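Local coordinates for protein putative S-adenosylmethionine-dependent methyltransferase (Bacteroides thetaiotaomicron, PDB 1WYZ) that probably transfers methyl groups from S-adenosylmethionine, as a member of the RsmI-like methyltransferase family, although its own substrate is not established, at residues 64-77 and 100-113. Residues are numbered along the deposited sequence; the frame is centred on the assembly and turned at random.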
loop_
_atom_site.group_PDB
_atom_site.type_symbol
_atom_site.label_atom_id
_atom_site.label_comp_id
_atom_site.label_asym_id
_atom_site.label_seq_id
_atom_site.Cartn_x
_atom_site.Cartn_y
_atom_site.Cartn_z
ATOM N N LEU A 64 0.559 6.273 -22.403
ATOM C CA LEU A 64 -0.741 6.320 -21.732
ATOM C C LEU A 64 -0.906 7.600 -20.899
ATOM O O LEU A 64 0.036 8.044 -20.241
ATOM C CB LEU A 64 -0.865 5.088 -20.829
ATOM C CG LEU A 64 -2.226 4.479 -20.490
ATOM C CD1 LEU A 64 -3.042 5.413 -19.618
ATOM C CD2 LEU A 64 -2.947 4.166 -21.780
ATOM N N ASN A 65 -2.106 8.181 -20.929
ATOM C CA ASN A 65 -2.419 9.407 -20.181
ATOM C C ASN A 65 -3.671 9.258 -19.324
ATOM O O ASN A 65 -4.299 8.199 -19.303
ATOM C CB ASN A 65 -2.645 10.583 -21.135
ATOM C CG ASN A 65 -1.429 11.463 -21.273
ATOM O OD1 ASN A 65 -0.759 11.775 -20.286
ATOM N ND2 ASN A 65 -1.143 11.889 -22.497
ATOM N N LYS A 66 -4.044 10.326 -18.627
ATOM C CA LYS A 66 -5.241 10.280 -17.795
ATOM C C LYS A 66 -6.458 10.563 -18.670
ATOM O O LYS A 66 -7.600 10.497 -18.212
ATOM C CB LYS A 66 -5.168 11.295 -16.647
ATOM C CG LYS A 66 -5.485 12.727 -17.036
ATOM C CD LYS A 66 -5.893 13.549 -15.820
ATOM C CE LYS A 66 -7.117 12.949 -15.121
ATOM N NZ LYS A 66 -8.278 12.757 -16.041
ATOM N N HIS A 67 -6.204 10.884 -19.932
ATOM C CA HIS A 67 -7.285 11.148 -20.863
ATOM C C HIS A 67 -7.214 10.261 -22.090
ATOM O O HIS A 67 -7.994 10.416 -23.026
ATOM C CB HIS A 67 -7.303 12.613 -21.281
ATOM C CG HIS A 67 -7.781 13.529 -20.204
ATOM N ND1 HIS A 67 -6.924 14.225 -19.382
ATOM C CD2 HIS A 67 -9.033 13.828 -19.788
ATOM C CE1 HIS A 67 -7.627 14.920 -18.505
ATOM N NE2 HIS A 67 -8.910 14.695 -18.730
ATOM N N THR A 68 -6.271 9.327 -22.085
ATOM C CA THR A 68 -6.135 8.410 -23.198
ATOM C C THR A 68 -7.494 7.739 -23.392
ATOM O O THR A 68 -8.152 7.368 -22.417
ATOM C CB THR A 68 -5.092 7.340 -22.892
ATOM O OG1 THR A 68 -5.007 6.429 -23.994
ATOM C CG2 THR A 68 -5.478 6.571 -21.628
ATOM N N SER A 69 -7.914 7.594 -24.644
ATOM C CA SER A 69 -9.199 6.979 -24.956
ATOM C C SER A 69 -9.251 5.516 -24.547
ATOM O O SER A 69 -8.262 4.793 -24.678
ATOM C CB SER A 69 -9.479 7.078 -26.454
ATOM O OG SER A 69 -10.689 6.418 -26.796
ATOM N N PRO A 70 -10.407 5.061 -24.041
ATOM C CA PRO A 70 -10.573 3.666 -23.622
ATOM C C PRO A 70 -10.535 2.749 -24.850
ATOM O O PRO A 70 -10.299 1.542 -24.742
ATOM C CB PRO A 70 -11.929 3.673 -22.924
ATOM C CG PRO A 70 -12.666 4.766 -23.626
ATOM C CD PRO A 70 -11.620 5.844 -23.752
ATOM N N GLU A 71 -10.764 3.345 -26.018
ATOM C CA GLU A 71 -10.727 2.627 -27.287
ATOM C C GLU A 71 -9.270 2.319 -27.640
ATOM O O GLU A 71 -8.929 1.183 -27.979
ATOM C CB GLU A 71 -11.362 3.485 -28.389
ATOM C CG GLU A 71 -11.054 3.037 -29.820
ATOM C CD GLU A 71 -11.559 1.640 -30.137
ATOM O OE1 GLU A 71 -11.044 0.667 -29.547
ATOM O OE2 GLU A 71 -12.473 1.517 -30.980
ATOM N N ASP A 72 -8.417 3.338 -27.554
ATOM C CA ASP A 72 -6.999 3.176 -27.854
ATOM C C ASP A 72 -6.361 2.216 -26.857
ATOM O O ASP A 72 -5.549 1.372 -27.236
ATOM C CB ASP A 72 -6.287 4.529 -27.808
ATOM C CG ASP A 72 -6.923 5.552 -28.725
ATOM O OD1 ASP A 72 -7.178 5.219 -29.908
ATOM O OD2 ASP A 72 -7.161 6.696 -28.277
ATOM N N ILE A 73 -6.730 2.350 -25.583
ATOM C CA ILE A 73 -6.204 1.473 -24.538
ATOM C C ILE A 73 -6.450 0.030 -24.960
ATOM O O ILE A 73 -5.562 -0.824 -24.858
ATOM C CB ILE A 73 -6.920 1.705 -23.188
ATOM C CG1 ILE A 73 -6.564 3.078 -22.628
ATOM C CG2 ILE A 73 -6.527 0.629 -22.180
ATOM C CD1 ILE A 73 -5.661 3.954 -23.459
ATOM N N SER A 74 -7.666 -0.231 -25.435
ATOM C CA SER A 74 -8.049 -1.564 -25.884
ATOM C C SER A 74 -7.072 -2.056 -26.945
ATOM O O SER A 74 -6.651 -3.219 -26.929
ATOM C CB SER A 74 -9.463 -1.535 -26.460
ATOM O OG SER A 74 -9.905 -2.840 -26.769
ATOM N N GLY A 75 -6.722 -1.160 -27.869
ATOM C CA GLY A 75 -5.788 -1.495 -28.929
ATOM C C GLY A 75 -4.442 -1.831 -28.330
ATOM O O GLY A 75 -3.746 -2.726 -28.795
ATOM N N TYR A 76 -4.074 -1.108 -27.284
ATOM C CA TYR A 76 -2.803 -1.353 -26.621
ATOM C C TYR A 76 -2.755 -2.745 -25.991
ATOM O O TYR A 76 -1.684 -3.343 -25.879
ATOM C CB TYR A 76 -2.556 -0.321 -25.524
ATOM C CG TYR A 76 -2.409 1.099 -26.002
ATOM C CD1 TYR A 76 -1.906 1.387 -27.270
ATOM C CD2 TYR A 76 -2.715 2.162 -25.158
ATOM C CE1 TYR A 76 -1.711 2.707 -27.680
ATOM C CE2 TYR A 76 -2.522 3.477 -25.555
ATOM C CZ TYR A 76 -2.021 3.745 -26.814
ATOM O OH TYR A 76 -1.839 5.052 -27.200
ATOM N N LEU A 77 -3.918 -3.244 -25.570
ATOM C CA LEU A 77 -4.035 -4.554 -24.937
ATOM C C LEU A 77 -4.024 -5.733 -25.909
ATOM O O LEU A 77 -3.879 -6.882 -25.490
ATOM C CB LEU A 77 -5.314 -4.612 -24.096
ATOM C CG LEU A 77 -5.295 -4.085 -22.657
ATOM C CD1 LEU A 77 -4.642 -2.735 -22.593
ATOM C CD2 LEU A 77 -6.721 -4.011 -22.137
ATOM N N PRO A 100 -2.624 6.858 -14.424
ATOM C CA PRO A 100 -3.114 6.515 -15.767
ATOM C C PRO A 100 -3.171 4.987 -15.875
ATOM O O PRO A 100 -3.957 4.413 -16.635
ATOM C CB PRO A 100 -2.060 7.127 -16.689
ATOM C CG PRO A 100 -1.551 8.301 -15.897
ATOM C CD PRO A 100 -1.442 7.734 -14.494
ATOM N N GLY A 101 -2.320 4.339 -15.088
ATOM C CA GLY A 101 -2.281 2.891 -15.081
ATOM C C GLY A 101 -3.592 2.318 -14.584
ATOM O O GLY A 101 -3.946 1.182 -14.912
ATOM N N ALA A 102 -4.318 3.109 -13.796
ATOM C CA ALA A 102 -5.597 2.676 -13.249
ATOM C C ALA A 102 -6.601 2.457 -14.376
ATOM O O ALA A 102 -7.384 1.504 -14.342
ATOM C CB ALA A 102 -6.126 3.717 -12.253
ATOM N N ASP A 103 -6.559 3.344 -15.372
ATOM C CA ASP A 103 -7.447 3.273 -16.533
ATOM C C ASP A 103 -7.156 2.065 -17.406
ATOM O O ASP A 103 -8.046 1.539 -18.074
ATOM C CB ASP A 103 -7.314 4.532 -17.395
ATOM C CG ASP A 103 -7.904 5.754 -16.737
ATOM O OD1 ASP A 103 -7.245 6.324 -15.839
ATOM O OD2 ASP A 103 -9.034 6.136 -17.120
ATOM N N VAL A 104 -5.902 1.633 -17.416
ATOM C CA VAL A 104 -5.534 0.488 -18.227
ATOM C C VAL A 104 -6.031 -0.798 -17.587
ATOM O O VAL A 104 -6.493 -1.709 -18.279
ATOM C CB VAL A 104 -4.019 0.422 -18.431
ATOM C CG1 VAL A 104 -3.646 -0.869 -19.145
ATOM C CG2 VAL A 104 -3.579 1.624 -19.251
ATOM N N VAL A 105 -5.937 -0.867 -16.267
ATOM C CA VAL A 105 -6.393 -2.037 -15.543
ATOM C C VAL A 105 -7.908 -2.109 -15.681
ATOM O O VAL A 105 -8.469 -3.187 -15.880
ATOM C CB VAL A 105 -5.996 -1.945 -14.056
ATOM C CG1 VAL A 105 -6.614 -3.109 -13.263
ATOM C CG2 VAL A 105 -4.457 -1.932 -13.941
ATOM N N ALA A 106 -8.561 -0.952 -15.596
ATOM C CA ALA A 106 -10.013 -0.879 -15.713
ATOM C C ALA A 106 -10.473 -1.439 -17.065
ATOM O O ALA A 106 -11.413 -2.229 -17.135
ATOM C CB ALA A 106 -10.491 0.576 -15.529
ATOM N N ILE A 107 -9.815 -1.035 -18.142
ATOM C CA ILE A 107 -10.185 -1.551 -19.448
ATOM C C ILE A 107 -9.874 -3.054 -19.483
ATOM O O ILE A 107 -10.685 -3.851 -19.968
ATOM C CB ILE A 107 -9.405 -0.850 -20.591
ATOM C CG1 ILE A 107 -9.790 0.623 -20.675
ATOM C CG2 ILE A 107 -9.671 -1.559 -21.900
ATOM C CD1 ILE A 107 -9.683 1.304 -21.972
ATOM N N ALA A 108 -8.707 -3.432 -18.955
ATOM C CA ALA A 108 -8.294 -4.837 -18.945
ATOM C C ALA A 108 -9.231 -5.752 -18.154
ATOM O O ALA A 108 -9.487 -6.874 -18.580
ATOM C CB ALA A 108 -6.862 -4.980 -18.422
ATOM N N GLN A 109 -9.736 -5.274 -17.014
ATOM C CA GLN A 109 -10.661 -6.053 -16.186
ATOM C C GLN A 109 -11.954 -6.223 -16.955
ATOM O O GLN A 109 -12.579 -7.283 -16.914
ATOM C CB GLN A 109 -10.960 -5.343 -14.855
ATOM C CG GLN A 109 -9.880 -5.513 -13.779
ATOM C CD GLN A 109 -9.752 -6.952 -13.275
ATOM O OE1 GLN A 109 -8.965 -7.237 -12.371
ATOM N NE2 GLN A 109 -10.518 -7.862 -13.867
ATOM N N ARG A 110 -12.332 -5.163 -17.663
ATOM C CA ARG A 110 -13.546 -5.142 -18.466
ATOM C C ARG A 110 -13.492 -6.217 -19.550
ATOM O O ARG A 110 -14.518 -6.805 -19.906
ATOM C CB ARG A 110 -13.715 -3.758 -19.097
ATOM C CG ARG A 110 -15.098 -3.467 -19.646
ATOM C CD ARG A 110 -15.189 -2.005 -20.037
ATOM N NE ARG A 110 -16.525 -1.601 -20.468
ATOM C CZ ARG A 110 -16.796 -0.422 -21.017
ATOM N NH1 ARG A 110 -15.822 0.463 -21.200
ATOM N NH2 ARG A 110 -18.037 -0.123 -21.380
ATOM N N GLN A 111 -12.295 -6.468 -20.075
ATOM C CA GLN A 111 -12.126 -7.486 -21.102
ATOM C C GLN A 111 -11.739 -8.805 -20.456
ATOM O O GLN A 111 -11.308 -9.741 -21.126
ATOM C CB GLN A 111 -11.071 -7.045 -22.111
ATOM C CG GLN A 111 -11.462 -5.757 -22.809
ATOM C CD GLN A 111 -10.540 -5.406 -23.955
ATOM O OE1 GLN A 111 -9.328 -5.351 -23.791
ATOM N NE2 GLN A 111 -11.114 -5.163 -25.124
ATOM N N LYS A 112 -11.900 -8.860 -19.140
ATOM C CA LYS A 112 -11.598 -10.051 -18.358
ATOM C C LYS A 112 -10.197 -10.611 -18.616
ATOM O O LYS A 112 -9.989 -11.821 -18.608
ATOM C CB LYS A 112 -12.665 -11.116 -18.619
ATOM C CG LYS A 112 -12.543 -12.367 -17.781
ATOM C CD LYS A 112 -13.347 -13.508 -18.401
ATOM C CE LYS A 112 -13.036 -14.845 -17.733
ATOM N NZ LYS A 112 -11.603 -15.247 -17.894
ATOM N N LEU A 113 -9.234 -9.723 -18.856
ATOM C CA LEU A 113 -7.850 -10.149 -19.060
ATOM C C LEU A 113 -7.242 -10.314 -17.672
ATOM O O LEU A 113 -7.652 -9.623 -16.725
ATOM C CB LEU A 113 -7.045 -9.091 -19.817
ATOM C CG LEU A 113 -7.431 -8.733 -21.249
ATOM C CD1 LEU A 113 -6.548 -7.559 -21.714
ATOM C CD2 LEU A 113 -7.295 -9.962 -22.161
HETATM O O HOH W 1 -8.036 7.188 -19.804
#
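Ile107 fits as a knob into a hole formed by Pro70, Ile73, Ser74 and Leu77. Its CG2 branch lies 3.8 Å from Leu77 CD2. CG1 of Ile107 touches Ile73 CG2 where the two side chains cross at about a right angle. CD1 carries on toward Pro70, but its modelled position is doubtful. An alanine in place of Ile107 would probably open a gap between Pro70 and Leu77 and leave the Ile73 methyl CG2 short of a partner.

Leu77 divides its two methyls. CD1 meets Val104 CG1, the two side chains sliding past each other in opposite directions. CD2 reaches Ala108 CB and sits 3.6 Å from Leu113 CD1. The second methyl of Val104, CG2, touches Leu64 CG at 3.4 Å. A chi1 of -152° turns the Leu64 branch roughly opposite the backbone N, and this brings CD1 to Pro100 CB at 3.5 Å. Gln111 NE2 gives a weak hydrogen bond to Ser74 OG, 3.1 Å long and bent to 131°. The extended Gln111 chain brings its amide to the serine.

This is a helix pair of the N-terminal domain, where a five-stranded parallel sheet carries both helices. The axes of 70-77 and 100-110 cross at -73° and come within 9.7 Å. Leu64, Tyr76 and Val104 all touch Ile36 of strand 34-37, and Val104 and Ala108 rest on Leu5 of strand 5-8.

Near the start of helix 70-77, a water donates to Thr68 O and, weakly, to Asp103 OD2. Ser69 N-caps that helix, its OG accepting from Glu71 N. A Schellman motif with Lys112 at positive phi ends helix 100-110 and turns Leu113 back toward Leu77. Beyond, Ala102 packs on Phe133 and Ala106 on Gly132, both of the second subunit.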